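Local coordinates for VgrG protein (Vibrio cholerae, PDB 4DTH), which carries an actin cross-linking toxin domain that binds ATP and magnesium and probably joins G-actin monomers covalently into oligomers, at residues L75-G78 and K79-N83; R353-N357 and E358-Y362; N250-P254 and M255-I259; P283-I286 and V287-L290. All coordinates share one frame; numbering follows the deposited sequence.

Interaction 1. Residues L75-G78 and K79-N83; sequences LQDG and KNYQN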
loop_
_atom_site.group_PDB
_atom_site.type_symbol
_atom_site.label_atom_id
_atom_site.label_comp_id
_atom_site.label_asym_id
_atom_site.label_seq_id
_atom_site.Cartn_x
_atom_site.Cartn_y
_atom_site.Cartn_z
ATOM N N LEU A 75 10.967 -3.957 -35.633
ATOM C CA LEU A 75 9.728 -4.588 -35.202
ATOM C C LEU A 75 8.481 -3.808 -35.630
ATOM O O LEU A 75 7.387 -4.073 -35.126
ATOM C CB LEU A 75 9.756 -4.844 -33.676
ATOM C CG LEU A 75 10.806 -5.851 -33.176
ATOM C CD1 LEU A 75 10.705 -6.024 -31.671
ATOM C CD2 LEU A 75 10.653 -7.234 -33.849
ATOM N N GLN A 76 8.639 -2.864 -36.598
ATOM C CA GLN A 76 7.533 -2.089 -37.174
ATOM C C GLN A 76 6.480 -3.091 -37.657
ATOM O O GLN A 76 6.825 -4.057 -38.345
ATOM C CB GLN A 76 8.030 -1.252 -38.361
ATOM C CG GLN A 76 7.504 0.181 -38.392
ATOM C CD GLN A 76 8.108 1.009 -39.511
ATOM O OE1 GLN A 76 7.446 1.353 -40.492
ATOM N NE2 GLN A 76 9.384 1.350 -39.398
ATOM N N ASP A 77 5.224 -2.901 -37.242
ATOM C CA ASP A 77 4.143 -3.847 -37.540
ATOM C C ASP A 77 2.874 -3.183 -38.090
ATOM O O ASP A 77 1.808 -3.803 -38.086
ATOM C CB ASP A 77 3.819 -4.643 -36.255
ATOM C CG ASP A 77 3.433 -3.761 -35.075
ATOM O OD1 ASP A 77 3.259 -2.540 -35.278
ATOM O OD2 ASP A 77 3.347 -4.287 -33.943
ATOM N N GLY A 78 2.986 -1.919 -38.488
ATOM C CA GLY A 78 1.867 -1.142 -39.010
ATOM C C GLY A 78 0.893 -0.700 -37.934
ATOM O O GLY A 78 -0.140 -0.100 -38.240
ATOM N N LYS A 79 1.220 -0.993 -36.659
ATOM C CA LYS A 79 0.390 -0.632 -35.515
ATOM C C LYS A 79 0.787 0.707 -34.945
ATOM O O LYS A 79 1.937 1.144 -35.064
ATOM C CB LYS A 79 0.376 -1.730 -34.435
ATOM C CG LYS A 79 -0.478 -2.924 -34.838
ATOM C CD LYS A 79 0.010 -4.236 -34.252
ATOM C CE LYS A 79 0.171 -5.235 -35.374
ATOM N NZ LYS A 79 0.471 -6.608 -34.908
ATOM N N ASN A 80 -0.200 1.355 -34.326
ATOM C CA ASN A 80 -0.071 2.655 -33.710
ATOM C C ASN A 80 0.389 2.503 -32.252
ATOM O O ASN A 80 -0.320 1.914 -31.423
ATOM C CB ASN A 80 -1.415 3.396 -33.796
ATOM C CG ASN A 80 -1.622 4.406 -32.696
ATOM O OD1 ASN A 80 -2.280 4.135 -31.684
ATOM N ND2 ASN A 80 -0.979 5.550 -32.826
ATOM N N TYR A 81 1.563 3.067 -31.950
ATOM C CA TYR A 81 2.091 3.094 -30.586
ATOM C C TYR A 81 2.289 4.548 -30.171
ATOM O O TYR A 81 3.094 4.820 -29.287
ATOM C CB TYR A 81 3.404 2.295 -30.470
ATOM C CG TYR A 81 3.224 0.832 -30.794
ATOM C CD1 TYR A 81 2.699 -0.050 -29.852
ATOM C CD2 TYR A 81 3.537 0.333 -32.054
ATOM C CE1 TYR A 81 2.500 -1.394 -30.155
ATOM C CE2 TYR A 81 3.335 -1.008 -32.370
ATOM C CZ TYR A 81 2.822 -1.868 -31.415
ATOM O OH TYR A 81 2.632 -3.192 -31.716
ATOM N N GLN A 82 1.545 5.480 -30.806
ATOM C CA GLN A 82 1.677 6.908 -30.520
ATOM C C GLN A 82 1.320 7.283 -29.106
ATOM O O GLN A 82 0.272 6.880 -28.595
ATOM C CB GLN A 82 0.963 7.786 -31.562
ATOM C CG GLN A 82 1.908 8.715 -32.336
ATOM C CD GLN A 82 3.021 7.985 -33.060
ATOM O OE1 GLN A 82 4.113 7.761 -32.521
ATOM N NE2 GLN A 82 2.773 7.603 -34.302
ATOM N N ASN A 83 2.236 8.024 -28.464
ATOM C CA ASN A 83 2.142 8.517 -27.088
ATOM C C ASN A 83 2.236 7.438 -26.007
ATOM O O ASN A 83 2.090 7.751 -24.829
ATOM C CB ASN A 83 0.942 9.466 -26.888
ATOM C CG ASN A 83 0.898 10.603 -27.891
ATOM O OD1 ASN A 83 1.923 11.184 -28.269
ATOM N ND2 ASN A 83 -0.292 10.919 -28.364
HETATM O O HOH W 1 4.756 -0.110 -36.202
#
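The carboxylate of Asp77 divides its two oxygens between Tyr81 and Lys79. Tyr81 OH donates a short hydrogen bond to Asp77 OD2 at 2.6 Å, received on the syn lone pair, the one on the side of the other oxygen. The second oxygen, Asp77 OD1, accepts from Lys79 N at 2.9 Å with an N-H...O angle of 150°, the donor approaching from above the carboxylate plane. This second bond, from a side-chain oxygen to the backbone nitrogen two residues on, defines an Asx turn, with Gly78 at its corner in a conformation of positive phi. It bends the chain within the long loop that joins strand 56-68 to strand 85-97. Asp77 holds CG between its own backbone N and carbonyl carbon (chi1 57°), which folds the carboxylate back over the turn. There it meets the phenol ring edge-on, the two planes only 24° apart, with Asp77 OD1 3.3 Å from Tyr81 CE2. A water extends the network on the backbone side: it accepts from Asp77 N at 3.0 Å and donates to Lys79 O at 3.3 Å. The lysine chain crosses the carboxylate at about a right angle, bringing Lys79 CD within 3.4 Å of Asp77 OD2. Its ammonium group adds a long salt bridge, Lys79 NZ to Asp77 OD2 at 3.8 Å, and Asp77 OD2 also has a long, weak ion pair with Arg71. Beyond the turn, the Tyr81 ring packs edge-to-face with Trp84 and touches the side chain of Arg71.

Interaction 2. Residues R353-N357 and E358-Y362; sequences RTVPN and ELQSY. With SO4 (sulfate ion), chain F.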
loop_
_atom_site.group_PDB
_atom_site.type_symbol
_atom_site.label_atom_id
_atom_site.label_comp_id
_atom_site.label_asym_id
_atom_site.label_seq_id
_atom_site.Cartn_x
_atom_site.Cartn_y
_atom_site.Cartn_z
ATOM N N ARG A 353 7.232 -0.530 4.160
ATOM C CA ARG A 353 8.050 0.032 3.068
ATOM C C ARG A 353 9.219 -0.877 2.704
ATOM O O ARG A 353 9.561 -1.018 1.531
ATOM C CB ARG A 353 8.490 1.465 3.392
ATOM C CG ARG A 353 7.294 2.435 3.565
ATOM C CD ARG A 353 6.539 2.694 2.257
ATOM N NE ARG A 353 7.353 3.472 1.315
ATOM C CZ ARG A 353 7.033 3.711 0.048
ATOM N NH1 ARG A 353 5.907 3.225 -0.465
ATOM N NH2 ARG A 353 7.829 4.453 -0.714
ATOM N N THR A 354 9.807 -1.507 3.729
ATOM C CA THR A 354 10.823 -2.556 3.610
ATOM C C THR A 354 10.195 -3.741 4.349
ATOM O O THR A 354 9.698 -3.563 5.472
ATOM C CB THR A 354 12.161 -2.105 4.243
ATOM O OG1 THR A 354 12.743 -1.111 3.405
ATOM C CG2 THR A 354 13.161 -3.255 4.392
ATOM N N VAL A 355 10.189 -4.930 3.726
ATOM C CA VAL A 355 9.595 -6.107 4.367
ATOM C C VAL A 355 10.489 -6.525 5.557
ATOM O O VAL A 355 11.672 -6.813 5.350
ATOM C CB VAL A 355 9.335 -7.282 3.387
ATOM C CG1 VAL A 355 8.707 -8.469 4.114
ATOM C CG2 VAL A 355 8.449 -6.847 2.217
ATOM N N PRO A 356 9.952 -6.546 6.797
ATOM C CA PRO A 356 10.785 -6.951 7.942
ATOM C C PRO A 356 10.990 -8.463 7.964
ATOM O O PRO A 356 10.275 -9.191 7.265
ATOM C CB PRO A 356 9.971 -6.467 9.150
ATOM C CG PRO A 356 8.550 -6.572 8.693
ATOM C CD PRO A 356 8.567 -6.237 7.219
ATOM N N ASN A 357 11.942 -8.943 8.789
ATOM C CA ASN A 357 12.236 -10.377 8.927
ATOM C C ASN A 357 10.991 -11.211 9.242
ATOM O O ASN A 357 10.814 -12.280 8.654
ATOM C CB ASN A 357 13.323 -10.614 9.982
ATOM C CG ASN A 357 14.658 -9.981 9.665
ATOM O OD1 ASN A 357 15.242 -9.270 10.489
ATOM N ND2 ASN A 357 15.175 -10.223 8.468
ATOM N N GLU A 358 10.103 -10.690 10.116
ATOM C CA GLU A 358 8.847 -11.332 10.531
ATOM C C GLU A 358 7.883 -11.631 9.359
ATOM O O GLU A 358 7.058 -12.537 9.465
ATOM C CB GLU A 358 8.117 -10.474 11.581
ATOM C CG GLU A 358 8.871 -10.305 12.892
ATOM C CD GLU A 358 9.728 -9.060 13.012
ATOM O OE1 GLU A 358 10.284 -8.599 11.988
ATOM O OE2 GLU A 358 9.876 -8.563 14.152
ATOM N N LEU A 359 7.973 -10.860 8.265
ATOM C CA LEU A 359 7.066 -11.019 7.129
ATOM C C LEU A 359 7.722 -11.536 5.852
ATOM O O LEU A 359 7.026 -11.678 4.840
ATOM C CB LEU A 359 6.295 -9.710 6.848
ATOM C CG LEU A 359 5.465 -9.101 7.994
ATOM C CD1 LEU A 359 4.839 -7.816 7.548
ATOM C CD2 LEU A 359 4.377 -10.052 8.489
ATOM N N GLN A 360 9.040 -11.824 5.881
ATOM C CA GLN A 360 9.751 -12.318 4.689
ATOM C C GLN A 360 9.176 -13.589 4.073
ATOM O O GLN A 360 9.246 -13.746 2.849
ATOM C CB GLN A 360 11.246 -12.494 4.939
ATOM C CG GLN A 360 11.997 -11.171 4.928
ATOM C CD GLN A 360 12.237 -10.578 3.535
ATOM O OE1 GLN A 360 11.944 -11.164 2.483
ATOM N NE2 GLN A 360 12.814 -9.394 3.529
ATOM N N SER A 361 8.603 -14.481 4.933
ATOM C CA SER A 361 8.024 -15.748 4.489
ATOM C C SER A 361 6.809 -15.551 3.553
ATOM O O SER A 361 6.437 -16.485 2.841
ATOM C CB SER A 361 7.652 -16.616 5.688
ATOM O OG SER A 361 6.651 -15.987 6.472
ATOM N N TYR A 362 6.199 -14.342 3.543
ATOM C CA TYR A 362 5.038 -14.031 2.697
ATOM C C TYR A 362 5.463 -13.619 1.279
ATOM O O TYR A 362 4.617 -13.507 0.392
ATOM C CB TYR A 362 4.212 -12.893 3.334
ATOM C CG TYR A 362 3.525 -13.298 4.625
ATOM C CD1 TYR A 362 2.259 -13.876 4.611
ATOM C CD2 TYR A 362 4.138 -13.094 5.858
ATOM C CE1 TYR A 362 1.626 -14.261 5.793
ATOM C CE2 TYR A 362 3.509 -13.465 7.051
ATOM C CZ TYR A 362 2.251 -14.047 7.011
ATOM O OH TYR A 362 1.623 -14.426 8.172
HETATM S S SO4 F . 5.976 4.745 -3.960
HETATM O O1 SO4 F . 6.103 4.409 -5.383
HETATM O O2 SO4 F . 7.289 4.884 -3.381
HETATM O O3 SO4 F . 5.213 5.974 -3.841
HETATM O O4 SO4 F . 5.248 3.677 -3.273
HETATM O O HOH W 2 9.245 -14.461 7.789
#
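Asn357 O is gripped from two sources: Gln360 N reaches it weakly at 3.3 Å, and a water donates to it at 2.8 Å. The same water accepts from Ser361 N at 2.9 Å, so it bridges a place where the backbone makes no direct bond. One residue earlier, Leu359 N donates to Pro356 O at 3.0 Å. Each of these direct bonds spans three residues, winding the chain into two overlapping turns in the loop that follows strand 343-352. Val355 CG1, anti to the backbone N (chi1 180°), is carried against Leu359 CB at 3.9 Å. Pro356 lays its ring edge beside the same leucine, CG to CG 4.0 Å. At the far end of the segment, Arg353 presents its guanidinium edge to a sulfate, probably from the crystallisation liquor, through two nearly straight bonds from NH1 and NH2. Arg353 also forms a salt bridge with the magnesium ligand Glu351, making it a second-shell residue of that site. The turn leans on helix 190-196, where Glu358 and Leu359 touch Leu194, while Ser361 O receives Lys108 from helix 101-124 and Leu359 rests on Met98 ahead of that helix.

Interaction 3. Residues N250-P254 and M255-I259; sequences NEWDP and MSEQI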
loop_
_atom_site.group_PDB
_atom_site.type_symbol
_atom_site.label_atom_id
_atom_site.label_comp_id
_atom_site.label_asym_id
_atom_site.label_seq_id
_atom_site.Cartn_x
_atom_site.Cartn_y
_atom_site.Cartn_z
ATOM N N ASN A 250 -2.577 21.587 4.230
ATOM C CA ASN A 250 -3.742 22.482 4.334
ATOM C C ASN A 250 -3.287 23.909 4.012
ATOM O O ASN A 250 -2.712 24.122 2.944
ATOM C CB ASN A 250 -4.412 22.386 5.731
ATOM C CG ASN A 250 -5.784 21.826 5.727
ATOM O OD1 ASN A 250 -6.205 21.137 4.788
ATOM N ND2 ASN A 250 -6.473 22.056 6.828
ATOM N N GLU A 251 -3.390 24.828 4.993
ATOM C CA GLU A 251 -2.970 26.217 4.834
ATOM C C GLU A 251 -1.605 26.516 5.482
ATOM O O GLU A 251 -1.154 27.655 5.423
ATOM C CB GLU A 251 -4.060 27.184 5.332
ATOM C CG GLU A 251 -5.274 27.249 4.417
ATOM C CD GLU A 251 -6.432 28.073 4.949
ATOM O OE1 GLU A 251 -6.253 29.294 5.158
ATOM O OE2 GLU A 251 -7.529 27.498 5.131
ATOM N N TRP A 252 -0.930 25.493 6.068
ATOM C CA TRP A 252 0.382 25.709 6.693
ATOM C C TRP A 252 1.460 25.822 5.644
ATOM O O TRP A 252 1.578 24.957 4.766
ATOM C CB TRP A 252 0.749 24.588 7.677
ATOM C CG TRP A 252 2.034 24.848 8.404
ATOM C CD1 TRP A 252 2.233 25.733 9.427
ATOM C CD2 TRP A 252 3.295 24.191 8.191
ATOM N NE1 TRP A 252 3.541 25.680 9.849
ATOM C CE2 TRP A 252 4.205 24.714 9.138
ATOM C CE3 TRP A 252 3.735 23.176 7.320
ATOM C CZ2 TRP A 252 5.530 24.273 9.229
ATOM C CZ3 TRP A 252 5.053 22.744 7.406
ATOM C CH2 TRP A 252 5.932 23.280 8.361
ATOM N N ASP A 253 2.242 26.901 5.748
ATOM C CA ASP A 253 3.331 27.201 4.830
ATOM C C ASP A 253 4.668 26.972 5.542
ATOM O O ASP A 253 5.013 27.731 6.450
ATOM C CB ASP A 253 3.195 28.650 4.313
ATOM C CG ASP A 253 4.304 29.122 3.386
ATOM O OD1 ASP A 253 5.233 28.326 3.105
ATOM O OD2 ASP A 253 4.267 30.290 2.976
ATOM N N PRO A 254 5.438 25.926 5.154
ATOM C CA PRO A 254 6.743 25.684 5.810
ATOM C C PRO A 254 7.713 26.862 5.754
ATOM O O PRO A 254 8.477 27.070 6.699
ATOM C CB PRO A 254 7.302 24.477 5.052
ATOM C CG PRO A 254 6.562 24.469 3.738
ATOM C CD PRO A 254 5.181 24.932 4.095
ATOM N N MET A 255 7.649 27.659 4.678
ATOM C CA MET A 255 8.493 28.845 4.507
ATOM C C MET A 255 8.203 29.926 5.566
ATOM O O MET A 255 9.111 30.684 5.913
ATOM C CB MET A 255 8.410 29.392 3.067
ATOM C CG MET A 255 9.070 28.482 2.023
ATOM S SD MET A 255 10.884 28.417 2.146
ATOM C CE MET A 255 11.314 30.057 1.438
ATOM N N SER A 256 6.978 29.934 6.157
ATOM C CA SER A 256 6.608 30.870 7.228
ATOM C C SER A 256 7.370 30.556 8.528
ATOM O O SER A 256 7.484 31.412 9.403
ATOM C CB SER A 256 5.099 30.860 7.463
ATOM O OG SER A 256 4.689 29.730 8.215
ATOM N N GLU A 257 7.899 29.327 8.643
ATOM C CA GLU A 257 8.686 28.891 9.787
ATOM C C GLU A 257 10.145 28.669 9.374
ATOM O O GLU A 257 10.886 27.938 10.039
ATOM C CB GLU A 257 8.058 27.657 10.450
ATOM C CG GLU A 257 6.753 27.994 11.159
ATOM C CD GLU A 257 6.064 26.883 11.916
ATOM O OE1 GLU A 257 6.762 25.980 12.430
ATOM O OE2 GLU A 257 4.817 26.928 12.020
ATOM N N GLN A 258 10.546 29.328 8.271
ATOM C CA GLN A 258 11.897 29.322 7.691
ATOM C C GLN A 258 12.377 27.899 7.319
ATOM O O GLN A 258 13.560 27.565 7.447
ATOM C CB GLN A 258 12.906 30.086 8.591
ATOM C CG GLN A 258 12.509 31.539 8.940
ATOM C CD GLN A 258 11.549 31.652 10.114
ATOM O OE1 GLN A 258 11.745 31.060 11.185
ATOM N NE2 GLN A 258 10.478 32.409 9.929
ATOM N N ILE A 259 11.433 27.058 6.859
ATOM C CA ILE A 259 11.741 25.690 6.447
ATOM C C ILE A 259 11.709 25.597 4.939
ATOM O O ILE A 259 10.667 25.857 4.328
ATOM C CB ILE A 259 10.802 24.647 7.113
ATOM C CG1 ILE A 259 10.898 24.692 8.649
ATOM C CG2 ILE A 259 11.104 23.239 6.573
ATOM C CD1 ILE A 259 9.595 24.244 9.374
HETATM O O HOH W 3 1.594 28.941 7.827
#
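Trp252 swings its indole toward Glu257 and Ile259, with CG anti to the backbone N (chi1 -175°). From CB the side chain leads into a ring whose one face has Pro254 N above it, offset toward the rim. At the pyrrole edge, Trp252 NE1 donates to Glu257 OE2 at 2.8 Å, almost exactly in the ring plane but from above the carboxylate, which stands nearly perpendicular to the indole. Further round the edge CZ2 passes beside the same carboxylate, and at the far rim Trp252 CH2 meets Ile259 CD1 at 3.9 Å. The turn that follows is held by several bonds. Asp253 OD1 takes Met255 N at 3.0 Å, closing an Asx turn, and Asp253 O accepts both Ser256 N and, at 2.7 Å, Ser256 OG. Pro254 O receives Glu257 N and Ile259 N from opposite faces of its plane. With Gln258 N bonded to Met255 O and Gln258 at positive phi, this is a Schellman motif, completed by apolar contact of Pro254 CB with Ile259 CB at 4.1 Å. Because Glu257 OE2 also takes the hydroxyl of Ser311, the indole N-H and a serine together satisfy this oxygen, which would probably stabilise the carboxylate as an anion.

Interaction 4. Residues P283-I286 and V287-L290; sequences PSKI and VEIL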
loop_
_atom_site.group_PDB
_atom_site.type_symbol
_atom_site.label_atom_id
_atom_site.label_comp_id
_atom_site.label_asym_id
_atom_site.label_seq_id
_atom_site.Cartn_x
_atom_site.Cartn_y
_atom_site.Cartn_z
ATOM N N PRO A 283 -7.284 8.324 8.492
ATOM C CA PRO A 283 -7.386 8.382 9.958
ATOM C C PRO A 283 -8.783 8.649 10.516
ATOM O O PRO A 283 -9.172 8.009 11.492
ATOM C CB PRO A 283 -6.391 9.492 10.326
ATOM C CG PRO A 283 -5.354 9.386 9.277
ATOM C CD PRO A 283 -6.164 9.163 8.013
ATOM N N SER A 284 -9.555 9.549 9.875
ATOM C CA SER A 284 -10.898 9.909 10.349
ATOM C C SER A 284 -11.894 8.733 10.421
ATOM O O SER A 284 -12.855 8.818 11.186
ATOM C CB SER A 284 -11.463 11.075 9.544
ATOM O OG SER A 284 -11.763 10.682 8.219
ATOM N N LYS A 285 -11.634 7.623 9.692
ATOM C CA LYS A 285 -12.507 6.436 9.715
ATOM C C LYS A 285 -12.565 5.785 11.102
ATOM O O LYS A 285 -13.625 5.282 11.493
ATOM C CB LYS A 285 -12.071 5.396 8.669
ATOM C CG LYS A 285 -12.281 5.808 7.197
ATOM C CD LYS A 285 -13.747 5.809 6.723
ATOM C CE LYS A 285 -14.340 4.432 6.520
ATOM N NZ LYS A 285 -15.739 4.506 6.027
ATOM N N ILE A 286 -11.443 5.805 11.852
ATOM C CA ILE A 286 -11.372 5.187 13.185
ATOM C C ILE A 286 -12.367 5.739 14.218
ATOM O O ILE A 286 -12.784 4.992 15.102
ATOM C CB ILE A 286 -9.923 5.024 13.715
ATOM C CG1 ILE A 286 -9.821 3.813 14.689
ATOM C CG2 ILE A 286 -9.404 6.331 14.337
ATOM C CD1 ILE A 286 -8.439 3.434 15.153
ATOM N N VAL A 287 -12.758 7.027 14.086
ATOM C CA VAL A 287 -13.727 7.705 14.963
ATOM C C VAL A 287 -15.064 6.940 15.014
ATOM O O VAL A 287 -15.717 6.913 16.060
ATOM C CB VAL A 287 -13.849 9.209 14.556
ATOM C CG1 VAL A 287 -15.262 9.764 14.700
ATOM C CG2 VAL A 287 -12.860 10.053 15.338
ATOM N N GLU A 288 -15.410 6.254 13.901
ATOM C CA GLU A 288 -16.623 5.446 13.744
ATOM C C GLU A 288 -16.699 4.241 14.691
ATOM O O GLU A 288 -17.799 3.745 14.938
ATOM C CB GLU A 288 -16.794 4.993 12.279
ATOM C CG GLU A 288 -16.939 6.136 11.283
ATOM C CD GLU A 288 -16.796 5.817 9.801
ATOM O OE1 GLU A 288 -16.706 4.622 9.438
ATOM O OE2 GLU A 288 -16.772 6.778 8.998
ATOM N N ILE A 289 -15.554 3.769 15.235
ATOM C CA ILE A 289 -15.562 2.623 16.146
ATOM C C ILE A 289 -16.000 3.013 17.563
ATOM O O ILE A 289 -16.233 2.134 18.389
ATOM C CB ILE A 289 -14.265 1.763 16.118
ATOM C CG1 ILE A 289 -13.114 2.384 16.951
ATOM C CG2 ILE A 289 -13.840 1.399 14.669
ATOM C CD1 ILE A 289 -11.946 1.450 17.217
ATOM N N LEU A 290 -16.081 4.327 17.840
ATOM C CA LEU A 290 -16.472 4.882 19.141
ATOM C C LEU A 290 -17.886 5.463 19.095
ATOM O O LEU A 290 -18.401 5.741 18.014
ATOM C CB LEU A 290 -15.499 6.020 19.539
ATOM C CG LEU A 290 -13.999 5.706 19.590
ATOM C CD1 LEU A 290 -13.182 6.983 19.669
ATOM C CD2 LEU A 290 -13.662 4.803 20.754
HETATM O O HOH W 4 -15.372 9.384 10.627
#
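Between Pro283 and Leu290 the backbone coils through successive 3-10-type turns, in which the N-H groups of Ile286 to Leu290 each turn back to the carbonyl three residues earlier, as in Ile289 N to Ile286 O at 3.0 Å and Glu288 N to Lys285 O at 3.2 Å; the bond from Val287 N to Ser284 O is weak. Along one side of this coil Lys285 and Glu288 pair as a salt bridge, NZ to OE1 3.5 Å. The lysine chain is bent at both chi2 and chi3 (each -73°), which curls its end back toward the glutamate, whereas Glu288 runs extended beyond CG, and the two cross at a slant. On its way out Glu288 passes over the lysine carbonyl, CB lying 3.3 Å from Lys285 O. A water tightly held by Ser284 O at 2.6 Å offers a further, weak bond to Glu288 OE2, a loose link from the carboxylate to the preceding turn. Ile286 and Ile289 make the apolar counterpart, Ile286 CG1 meeting Ile289 CD1 at 4.1 Å. The first carbon of that branch, Ile289 CG1, also presses on Ile286 O at 3.2 Å. These two isoleucines pack against helix 221-245, Ile286 on Tyr230 and Leu231 and Ile289 on Val227. Val287 packs on Ala295 and Met299 of the following helix 292-307, while Lys285 and Ile289 both touch Leu346 of strand 343-352.

How the interactions relate
The four local contacts are separate places in one actin cross-linking domain, and none touches another. Interaction 2 lies near the nucleotide site: the side chain of Val355 is about 9 Å from a bound magnesium ion and about 10 Å from ATP. In interaction 4 the side chain of Lys285 is about 13 Å from ATP; this contact shares with interaction 2 a link to strand 343-352. Interactions 3 and 4, whose nearest atoms are about 12 Å apart, both adjoin helix 221-245. Interaction 1 is remote, its centre about 41 Å from that of interaction 2 and about 50 Å from that of interaction 4, across the centre of the chain.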